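Local coordinates for amidase, hydantoinase/carbamoylase family (Paraburkholderia phymatum, PDB 6C0D), which binds zinc and probably hydrolyses N-carbamoyl-L-amino acids, as a homodimeric metal-dependent amidase of the peptidase M20 family, at residues E11-L25 against I402-R415. Sequence-based numbering, arbitrary orientation. Where two conformers were deposited one is given.
Sequences EDFPRIDPIRLLDDL and IVLGCEVAARAAAR. With EDO (1,2-ethanediol), chain K; SO4 (sulfate ion), chain D.
The guanidinium of Arg-411 lies on one face of the Phe-13 ring, a cation-pi stack with CZ 4.0 Å from the ring centroid and the two planes 26° apart. Phe-13 offers a flat face to a cation, and Arg-411 reaches it on a straight chain, CG anti to the backbone N (chi1 -179°). Arg-415 comes to the ring's rim, its CD 3.8 Å from Phe-13 CE2. A sulfate, probably from the crystallisation liquor, lies at the edges of both guanidinium groups, its O4 2.9 Å from Arg-415 NH1. The poorly ordered Glu-11 adds a long salt bridge, OE2 to Arg-415 NE, made through charge alone. Each arginine has two conformers; these contacts belong to the one given.

Further along, the contact turns apolar. Pro-14 sets its ring on Ala-414 CB. Branched Ile-16 has two arms for two neighbours: CG2 meets Ala-410 CB at 3.7 Å while CD1 reaches Cys-406 CB. Ala and Cys are small enough to let the extended segment come close. From helix 18-30, Leu-21 CD2 packs on Cys-406 CB, and Leu-25 CD1 touches Ile-402 CG2 at 3.6 Å.

Asp-17 N-caps this helix, OD1 taking the N-H of Arg-20, and its part 18-25 runs at 115° to 402-415. Extended residues 13-16 lie along helix 399-419 before helix 18-30 turns across it. Helix 102-117 touches both segments; helix 399-419 also packs against helix 340-353 and strand 378-384.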
loop_
_atom_site.group_PDB
_atom_site.type_symbol
_atom_site.label_atom_id
_atom_site.label_comp_id
_atom_site.label_asym_id
_atom_site.label_seq_id
_atom_site.Cartn_x
_atom_site.Cartn_y
_atom_site.Cartn_z
ATOM N N GLU A 11 -30.197 -19.211 -50.903
ATOM C CA GLU A 11 -29.950 -17.995 -50.130
ATOM C C GLU A 11 -28.554 -17.437 -50.421
ATOM O O GLU A 11 -27.546 -18.100 -50.168
ATOM C CB GLU A 11 -30.112 -18.272 -48.628
ATOM C CG GLU A 11 -30.537 -17.049 -47.815
ATOM C CD GLU A 11 -30.559 -17.304 -46.312
ATOM O OE1 GLU A 11 -30.377 -18.476 -45.901
ATOM O OE2 GLU A 11 -30.752 -16.324 -45.543
ATOM N N ASP A 12 -28.497 -16.221 -50.963
ATOM C CA ASP A 12 -27.226 -15.570 -51.258
ATOM C C ASP A 12 -26.790 -14.724 -50.071
ATOM O O ASP A 12 -27.580 -13.943 -49.525
ATOM C CB ASP A 12 -27.320 -14.705 -52.513
ATOM C CG ASP A 12 -27.589 -15.519 -53.756
ATOM O OD1 ASP A 12 -28.666 -15.334 -54.365
ATOM O OD2 ASP A 12 -26.733 -16.358 -54.110
ATOM N N PHE A 13 -25.541 -14.885 -49.677
ATOM C CA PHE A 13 -25.034 -14.125 -48.557
ATOM C C PHE A 13 -23.978 -13.129 -49.026
ATOM O O PHE A 13 -23.301 -13.358 -50.031
ATOM C CB PHE A 13 -24.437 -15.059 -47.496
ATOM C CG PHE A 13 -25.473 -15.865 -46.755
ATOM C CD1 PHE A 13 -25.763 -17.173 -47.132
ATOM C CD2 PHE A 13 -26.164 -15.311 -45.685
ATOM C CE1 PHE A 13 -26.716 -17.918 -46.446
ATOM C CE2 PHE A 13 -27.113 -16.049 -44.984
ATOM C CZ PHE A 13 -27.390 -17.351 -45.366
ATOM N N PRO A 14 -23.810 -12.021 -48.314
ATOM C CA PRO A 14 -22.786 -11.047 -48.697
ATOM C C PRO A 14 -21.393 -11.616 -48.488
ATOM O O PRO A 14 -21.189 -12.572 -47.741
ATOM C CB PRO A 14 -23.032 -9.868 -47.749
ATOM C CG PRO A 14 -24.328 -10.152 -47.071
ATOM C CD PRO A 14 -24.544 -11.610 -47.107
ATOM N N ARG A 15 -20.425 -10.978 -49.139
ATOM C CA ARG A 15 -19.020 -11.387 -49.067
ATOM C C ARG A 15 -18.184 -10.160 -48.723
ATOM O O ARG A 15 -18.118 -9.212 -49.514
ATOM C CB ARG A 15 -18.579 -12.004 -50.397
ATOM N N ILE A 16 -17.550 -10.157 -47.543
ATOM C CA ILE A 16 -16.695 -9.027 -47.204
ATOM C C ILE A 16 -15.446 -9.061 -48.073
ATOM O O ILE A 16 -15.106 -10.067 -48.700
ATOM C CB ILE A 16 -16.310 -9.001 -45.714
ATOM C CG1 ILE A 16 -15.331 -10.150 -45.404
ATOM C CG2 ILE A 16 -17.552 -9.072 -44.847
ATOM C CD1 ILE A 16 -14.638 -10.011 -44.027
ATOM N N ASP A 17 -14.752 -7.936 -48.100
ATOM C CA ASP A 17 -13.464 -7.843 -48.778
ATOM C C ASP A 17 -12.413 -7.819 -47.678
ATOM O O ASP A 17 -12.253 -6.794 -46.998
ATOM C CB ASP A 17 -13.397 -6.576 -49.642
ATOM C CG ASP A 17 -12.050 -6.392 -50.332
ATOM O OD1 ASP A 17 -11.060 -7.022 -49.923
ATOM O OD2 ASP A 17 -11.984 -5.592 -51.289
ATOM N N PRO A 18 -11.700 -8.923 -47.436
ATOM C CA PRO A 18 -10.794 -8.958 -46.277
ATOM C C PRO A 18 -9.619 -8.010 -46.415
ATOM O O PRO A 18 -9.110 -7.514 -45.398
ATOM C CB PRO A 18 -10.343 -10.429 -46.223
ATOM C CG PRO A 18 -10.480 -10.920 -47.648
ATOM C CD PRO A 18 -11.705 -10.195 -48.186
ATOM N N ILE A 19 -9.179 -7.732 -47.642
ATOM C CA ILE A 19 -8.069 -6.806 -47.828
ATOM C C ILE A 19 -8.510 -5.393 -47.471
ATOM O O ILE A 19 -7.818 -4.663 -46.749
ATOM C CB ILE A 19 -7.540 -6.891 -49.271
ATOM C CG1 ILE A 19 -6.990 -8.294 -49.557
ATOM C CG2 ILE A 19 -6.441 -5.847 -49.515
ATOM C CD1 ILE A 19 -6.561 -8.483 -51.012
ATOM N N ARG A 20 -9.684 -4.997 -47.967
ATOM C CA ARG A 20 -10.247 -3.690 -47.644
ATOM C C ARG A 20 -10.440 -3.533 -46.137
ATOM O O ARG A 20 -10.165 -2.465 -45.572
ATOM C CB ARG A 20 -11.582 -3.525 -48.389
ATOM C CG ARG A 20 -12.267 -2.173 -48.239
ATOM C CD ARG A 20 -13.467 -2.080 -49.194
ATOM N NE ARG A 20 -14.486 -3.089 -48.883
ATOM C CZ ARG A 20 -15.536 -3.358 -49.658
ATOM N NH1 ARG A 20 -15.715 -2.693 -50.795
ATOM N NH2 ARG A 20 -16.416 -4.286 -49.294
ATOM N N LEU A 21 -10.937 -4.583 -45.478
ATOM C CA LEU A 21 -11.123 -4.557 -44.025
ATOM C C LEU A 21 -9.809 -4.286 -43.296
ATOM O O LEU A 21 -9.720 -3.369 -42.470
ATOM C CB LEU A 21 -11.702 -5.888 -43.561
ATOM C CG LEU A 21 -11.751 -6.088 -42.052
ATOM C CD1 LEU A 21 -12.873 -5.224 -41.469
ATOM C CD2 LEU A 21 -11.954 -7.569 -41.739
ATOM N N LEU A 22 -8.782 -5.093 -43.577
ATOM C CA LEU A 22 -7.496 -4.927 -42.901
ATOM C C LEU A 22 -6.847 -3.589 -43.246
ATOM O O LEU A 22 -6.212 -2.962 -42.387
ATOM C CB LEU A 22 -6.564 -6.093 -43.257
ATOM C CG LEU A 22 -7.065 -7.379 -42.592
ATOM C CD1 LEU A 22 -6.434 -8.627 -43.220
ATOM C CD2 LEU A 22 -6.788 -7.316 -41.105
ATOM N N ASP A 23 -6.973 -3.139 -44.503
ATOM C CA ASP A 23 -6.392 -1.846 -44.885
ATOM C C ASP A 23 -6.975 -0.718 -44.040
ATOM O O ASP A 23 -6.245 0.160 -43.565
ATOM C CB ASP A 23 -6.631 -1.551 -46.374
ATOM C CG ASP A 23 -5.778 -2.413 -47.313
ATOM O OD1 ASP A 23 -4.911 -3.186 -46.839
ATOM O OD2 ASP A 23 -5.984 -2.306 -48.547
ATOM N N ASP A 24 -8.303 -0.716 -43.858
ATOM C CA ASP A 24 -8.937 0.322 -43.039
ATOM C C ASP A 24 -8.521 0.214 -41.571
ATOM O O ASP A 24 -8.295 1.235 -40.913
ATOM C CB ASP A 24 -10.458 0.254 -43.149
ATOM C CG ASP A 24 -10.999 0.931 -44.409
ATOM O OD1 ASP A 24 -10.265 1.719 -45.051
ATOM O OD2 ASP A 24 -12.170 0.684 -44.739
ATOM N N LEU A 25 -8.430 -1.007 -41.029
ATOM C CA LEU A 25 -7.963 -1.146 -39.650
ATOM C C LEU A 25 -6.557 -0.590 -39.487
ATOM O O LEU A 25 -6.252 0.062 -38.480
ATOM C CB LEU A 25 -8.003 -2.609 -39.204
ATOM C CG LEU A 25 -9.383 -3.049 -38.723
ATOM C CD1 LEU A 25 -9.353 -4.541 -38.516
ATOM C CD2 LEU A 25 -9.766 -2.328 -37.429
ATOM N N ILE A 402 -9.220 -11.772 -37.192
ATOM C CA ILE A 402 -9.924 -10.512 -37.461
ATOM C C ILE A 402 -10.885 -10.685 -38.637
ATOM O O ILE A 402 -12.040 -10.239 -38.596
ATOM C CB ILE A 402 -8.910 -9.384 -37.736
ATOM C CG1 ILE A 402 -8.012 -9.151 -36.518
ATOM C CG2 ILE A 402 -9.653 -8.091 -38.175
ATOM C CD1 ILE A 402 -6.804 -8.226 -36.797
ATOM N N VAL A 403 -10.413 -11.333 -39.701
ATOM C CA VAL A 403 -11.239 -11.581 -40.880
ATOM C C VAL A 403 -12.415 -12.484 -40.536
ATOM O O VAL A 403 -13.556 -12.213 -40.922
ATOM C CB VAL A 403 -10.380 -12.185 -42.009
ATOM C CG1 VAL A 403 -11.272 -12.706 -43.155
ATOM C CG2 VAL A 403 -9.391 -11.138 -42.513
ATOM N N LEU A 404 -12.159 -13.593 -39.832
ATOM C CA LEU A 404 -13.266 -14.497 -39.483
ATOM C C LEU A 404 -14.332 -13.791 -38.642
ATOM O O LEU A 404 -15.539 -13.960 -38.875
ATOM C CB LEU A 404 -12.734 -15.726 -38.737
ATOM C CG LEU A 404 -13.809 -16.691 -38.226
ATOM C CD1 LEU A 404 -14.632 -17.266 -39.397
ATOM C CD2 LEU A 404 -13.214 -17.827 -37.375
ATOM N N GLY A 405 -13.909 -12.990 -37.662
ATOM C CA GLY A 405 -14.876 -12.239 -36.868
ATOM C C GLY A 405 -15.780 -11.380 -37.735
ATOM O O GLY A 405 -16.991 -11.291 -37.500
ATOM N N CYS A 406 -15.207 -10.750 -38.754
ATOM C CA CYS A 406 -16.007 -9.885 -39.616
ATOM C C CYS A 406 -16.919 -10.710 -40.510
ATOM O O CYS A 406 -18.052 -10.307 -40.783
ATOM C CB CYS A 406 -15.103 -8.991 -40.455
ATOM S SG CYS A 406 -16.014 -7.574 -41.194
ATOM N N GLU A 407 -16.433 -11.858 -41.002
ATOM C CA GLU A 407 -17.300 -12.752 -41.773
ATOM C C GLU A 407 -18.516 -13.201 -40.962
ATOM O O GLU A 407 -19.648 -13.228 -41.471
ATOM C CB GLU A 407 -16.489 -13.969 -42.255
ATOM C CG GLU A 407 -15.494 -13.588 -43.349
ATOM C CD GLU A 407 -14.566 -14.739 -43.728
ATOM O OE1 GLU A 407 -14.332 -15.601 -42.880
ATOM O OE2 GLU A 407 -14.064 -14.772 -44.862
ATOM N N VAL A 408 -18.295 -13.598 -39.707
ATOM C CA VAL A 408 -19.409 -14.011 -38.842
ATOM C C VAL A 408 -20.348 -12.835 -38.612
ATOM O O VAL A 408 -21.573 -12.958 -38.739
ATOM C CB VAL A 408 -18.883 -14.580 -37.509
ATOM C CG1 VAL A 408 -20.066 -14.809 -36.495
ATOM C CG2 VAL A 408 -18.102 -15.892 -37.758
ATOM N N ALA A 409 -19.784 -11.666 -38.298
ATOM C CA ALA A 409 -20.628 -10.497 -38.037
ATOM C C ALA A 409 -21.433 -10.092 -39.270
ATOM O O ALA A 409 -22.614 -9.725 -39.159
ATOM C CB ALA A 409 -19.774 -9.322 -37.551
ATOM N N ALA A 410 -20.817 -10.153 -40.454
ATOM C CA ALA A 410 -21.526 -9.779 -41.681
ATOM C C ALA A 410 -22.668 -10.744 -41.989
ATOM O O ALA A 410 -23.745 -10.320 -42.444
ATOM C CB ALA A 410 -20.549 -9.732 -42.861
ATOM N N ARG A 411 -22.423 -12.048 -41.817
ATOM C CA ARG A 411 -23.483 -13.027 -42.037
ATOM C C ARG A 411 -24.632 -12.813 -41.058
ATOM O O ARG A 411 -25.802 -12.775 -41.462
ATOM C CB ARG A 411 -22.935 -14.451 -41.925
ATOM C CG ARG A 411 -23.986 -15.536 -42.166
ATOM C CD ARG A 411 -23.398 -16.945 -42.010
ATOM N NE ARG A 411 -24.427 -17.989 -42.058
ATOM C CZ ARG A 411 -24.673 -18.730 -43.134
ATOM N NH1 ARG A 411 -23.947 -18.555 -44.228
ATOM N NH2 ARG A 411 -25.612 -19.664 -43.108
ATOM N N ALA A 412 -24.323 -12.655 -39.774
ATOM C CA ALA A 412 -25.365 -12.372 -38.793
ATOM C C ALA A 412 -26.096 -11.072 -39.112
ATOM O O ALA A 412 -27.318 -10.987 -38.954
ATOM C CB ALA A 412 -24.748 -12.290 -37.397
ATOM N N ALA A 413 -25.357 -10.037 -39.511
ATOM C CA ALA A 413 -25.993 -8.758 -39.826
ATOM C C ALA A 413 -26.977 -8.917 -40.969
ATOM O O ALA A 413 -28.061 -8.322 -40.948
ATOM C CB ALA A 413 -24.952 -7.706 -40.200
ATOM N N ALA A 414 -26.608 -9.699 -41.984
ATOM C CA ALA A 414 -27.529 -9.955 -43.093
ATOM C C ALA A 414 -28.820 -10.594 -42.594
ATOM O O ALA A 414 -29.916 -10.238 -43.050
ATOM C CB ALA A 414 -26.865 -10.861 -44.138
ATOM N N ARG A 415 -28.699 -11.567 -41.679
ATOM C CA ARG A 415 -29.877 -12.271 -41.177
ATOM C C ARG A 415 -30.690 -11.380 -40.253
ATOM O O ARG A 415 -31.925 -11.410 -40.281
ATOM C CB ARG A 415 -29.459 -13.542 -40.435
ATOM C CG ARG A 415 -28.776 -14.588 -41.304
ATOM C CD ARG A 415 -29.729 -15.148 -42.346
ATOM N NE ARG A 415 -30.984 -15.615 -41.761
ATOM C CZ ARG A 415 -31.125 -16.730 -41.050
ATOM N NH1 ARG A 415 -30.076 -17.509 -40.804
ATOM N NH2 ARG A 415 -32.315 -17.064 -40.568
HETATM C C1 EDO K . -9.340 -1.776 -50.720
HETATM O O1 EDO K . -10.347 -0.790 -50.982
HETATM C C2 EDO K . -9.219 -2.728 -51.906
HETATM O O2 EDO K . -9.464 -4.080 -51.488
HETATM S S SO4 D . -28.017 -21.061 -40.788
HETATM O O1 SO4 D . -28.015 -22.075 -39.736
HETATM O O2 SO4 D . -26.700 -21.000 -41.420
HETATM O O3 SO4 D . -29.029 -21.406 -41.783
HETATM O O4 SO4 D . -28.336 -19.761 -40.203
#